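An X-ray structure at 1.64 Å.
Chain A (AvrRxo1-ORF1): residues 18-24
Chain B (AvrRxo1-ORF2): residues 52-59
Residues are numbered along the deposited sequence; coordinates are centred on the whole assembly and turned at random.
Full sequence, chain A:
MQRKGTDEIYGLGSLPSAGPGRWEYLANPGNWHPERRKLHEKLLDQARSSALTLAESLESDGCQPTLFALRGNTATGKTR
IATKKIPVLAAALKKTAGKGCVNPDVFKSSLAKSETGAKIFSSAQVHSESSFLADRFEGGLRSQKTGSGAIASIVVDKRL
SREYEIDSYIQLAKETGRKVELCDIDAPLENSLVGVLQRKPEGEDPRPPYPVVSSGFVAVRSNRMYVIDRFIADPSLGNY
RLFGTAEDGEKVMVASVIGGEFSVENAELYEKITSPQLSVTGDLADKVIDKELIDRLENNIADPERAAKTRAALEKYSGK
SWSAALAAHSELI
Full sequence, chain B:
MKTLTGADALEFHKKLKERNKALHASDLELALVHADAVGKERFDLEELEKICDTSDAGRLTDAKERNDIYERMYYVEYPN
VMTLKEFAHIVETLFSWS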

# COMPACT_ATOMS: atom_id res chain seq x y z
N ALA A 18 2.35 -20.88 -34.79
CA ALA A 18 3.44 -20.37 -33.97
C ALA A 18 3.56 -20.80 -32.49
O ALA A 18 4.57 -20.50 -31.85
CB ALA A 18 3.57 -18.89 -34.11
N GLY A 19 2.56 -21.47 -31.94
CA GLY A 19 2.67 -21.98 -30.59
C GLY A 19 3.57 -23.19 -30.69
O GLY A 19 4.11 -23.45 -31.74
N PRO A 20 3.77 -23.94 -29.63
CA PRO A 20 4.70 -25.05 -29.74
C PRO A 20 4.16 -25.95 -30.84
O PRO A 20 3.03 -25.84 -31.25
CB PRO A 20 4.61 -25.73 -28.40
CG PRO A 20 3.29 -25.50 -28.00
CD PRO A 20 2.88 -24.15 -28.49
N GLY A 21 5.04 -26.82 -31.33
CA GLY A 21 4.82 -27.50 -32.59
C GLY A 21 5.69 -26.76 -33.58
O GLY A 21 6.33 -27.36 -34.45
N ARG A 22 5.71 -25.44 -33.44
CA ARG A 22 6.64 -24.58 -34.12
C ARG A 22 7.99 -24.63 -33.40
O ARG A 22 9.01 -24.24 -33.96
CB ARG A 22 6.12 -23.14 -34.16
CG ARG A 22 7.19 -22.09 -33.95
CD ARG A 22 7.17 -21.04 -35.05
NE ARG A 22 6.95 -19.69 -34.52
CZ ARG A 22 6.58 -18.65 -35.26
NH1 ARG A 22 6.40 -17.47 -34.69
NH2 ARG A 22 6.40 -18.79 -36.56
N TRP A 23 8.00 -25.12 -32.16
CA TRP A 23 9.26 -25.22 -31.45
C TRP A 23 10.06 -26.48 -31.83
O TRP A 23 11.18 -26.34 -32.29
CB TRP A 23 9.10 -25.00 -29.94
CG TRP A 23 8.72 -23.56 -29.65
CD1 TRP A 23 7.47 -23.01 -29.72
CD2 TRP A 23 9.61 -22.48 -29.32
NE1 TRP A 23 7.52 -21.67 -29.43
CE2 TRP A 23 8.82 -21.31 -29.18
CE3 TRP A 23 10.99 -22.38 -29.12
CZ2 TRP A 23 9.36 -20.07 -28.84
CZ3 TRP A 23 11.53 -21.14 -28.78
CH2 TRP A 23 10.72 -20.01 -28.65
N GLU A 24 9.48 -27.67 -31.70
CA GLU A 24 10.14 -28.90 -32.14
C GLU A 24 10.60 -28.85 -33.60
O GLU A 24 11.65 -29.38 -33.95
CB GLU A 24 9.22 -30.11 -31.97
CG GLU A 24 9.20 -30.70 -30.58
CD GLU A 24 7.95 -31.53 -30.35
OE1 GLU A 24 6.88 -31.12 -30.84
OE2 GLU A 24 8.05 -32.59 -29.70
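Chain B (52-59) CDTSDAGR

Chain B lies on chain A as an irregular loop, with no helix or strand in 52-59. It meets the turn of chain A that leads into the helix carrying Trp A23. Both chains advance the same way along the contact, since Gly A19 pairs with Asp B53 (CA to CA 4.8 Å) and Pro A20 with Ala B57 (CA to CA 5.0 Å). No hydrogen bond crosses between the stretches, so the fit rests on packing, and 247 Å² is buried in all.

Cys B52 is extended (phi/psi -157/168) and its side chain points away. Asp B53 (-95/119) turns its side chain toward chain A, with chi1 t. Its CG sits 3.6 Å from Gly A19 CA, and its OD1 sits 3.2 Å from Pro A20 CD. The same OD1 accepts a hydrogen bond from Ser B55 N at 2.9 Å, which ties the carboxylate to its own loop. Thr B54 points away and is buried.

Ser B55 points toward chain A again. Its OG lies 3.8 Å from Pro A20 CG and also accepts a weak hydrogen bond from Gly B58 N at 2.8 Å. Asp B56 and Ala B57 both take left-handed backbone angles (54/44 and 62/38). The CB of Asp B56 points away.

Ala B57 CB lies over one face of the Trp A23 ring, 3.6 Å from the centroid of the five-membered ring and 7° off its normal. This is a CH-pi contact. Trp A23 CD2 to Ala B57 CB is 3.7 Å. Ala B57 C is 4.2 Å from Pro A20 CB.

Gly B58 (84/8) has backbone angles that call for glycine. Its N is 4.3 Å from Pro A20 CB. Arg B59 folds back along its own loop, where its NH1 donates to Asp B56 O at 2.6 Å.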

# COMPACT_ATOMS: atom_id res chain seq x y z
N CYS B 52 -3.37 -17.01 -29.27
CA CYS B 52 -1.98 -16.90 -28.82
C CYS B 52 -1.50 -18.15 -28.09
O CYS B 52 -2.29 -19.02 -27.72
CB CYS B 52 -1.79 -15.67 -27.92
SG CYS B 52 -2.72 -15.75 -26.36
N ASP B 53 -0.19 -18.20 -27.88
CA ASP B 53 0.45 -19.33 -27.22
C ASP B 53 0.63 -19.06 -25.73
O ASP B 53 1.32 -18.12 -25.35
CB ASP B 53 1.81 -19.59 -27.85
CG ASP B 53 2.53 -20.77 -27.23
OD1 ASP B 53 1.86 -21.66 -26.68
OD2 ASP B 53 3.78 -20.80 -27.31
N THR B 54 0.01 -19.90 -24.90
CA THR B 54 0.14 -19.81 -23.45
C THR B 54 1.08 -20.88 -22.91
O THR B 54 1.23 -21.03 -21.70
CB THR B 54 -1.23 -19.99 -22.77
OG1 THR B 54 -1.81 -21.23 -23.18
CG2 THR B 54 -2.16 -18.84 -23.12
N SER B 55 1.71 -21.61 -23.82
CA SER B 55 2.47 -22.79 -23.44
C SER B 55 3.86 -22.49 -22.89
O SER B 55 4.43 -23.31 -22.17
CB SER B 55 2.59 -23.74 -24.64
OG SER B 55 2.98 -25.03 -24.23
N ASP B 56 4.39 -21.31 -23.21
CA ASP B 56 5.80 -20.99 -22.95
C ASP B 56 6.66 -22.09 -23.58
O ASP B 56 7.61 -22.59 -22.97
CB ASP B 56 6.07 -20.84 -21.44
CG ASP B 56 7.44 -20.27 -21.14
OD1 ASP B 56 8.07 -19.68 -22.05
OD2 ASP B 56 7.90 -20.41 -19.98
N ALA B 57 6.28 -22.46 -24.80
CA ALA B 57 6.94 -23.51 -25.59
C ALA B 57 6.91 -24.90 -24.97
O ALA B 57 7.87 -25.66 -25.08
CB ALA B 57 8.37 -23.10 -25.94
N GLY B 58 5.80 -25.25 -24.32
CA GLY B 58 5.63 -26.59 -23.80
C GLY B 58 6.24 -26.83 -22.43
O GLY B 58 6.29 -27.97 -21.96
N ARG B 59 6.71 -25.77 -21.78
CA ARG B 59 7.24 -25.86 -20.43
C ARG B 59 6.09 -25.89 -19.44
O ARG B 59 6.15 -26.56 -18.41
CB ARG B 59 8.10 -24.64 -20.11
CG ARG B 59 9.44 -24.62 -20.77
CD ARG B 59 10.11 -23.29 -20.52
NE ARG B 59 11.33 -23.15 -21.30
CZ ARG B 59 11.34 -22.91 -22.61
NH1 ARG B 59 10.20 -22.80 -23.27
NH2 ARG B 59 12.49 -22.80 -23.25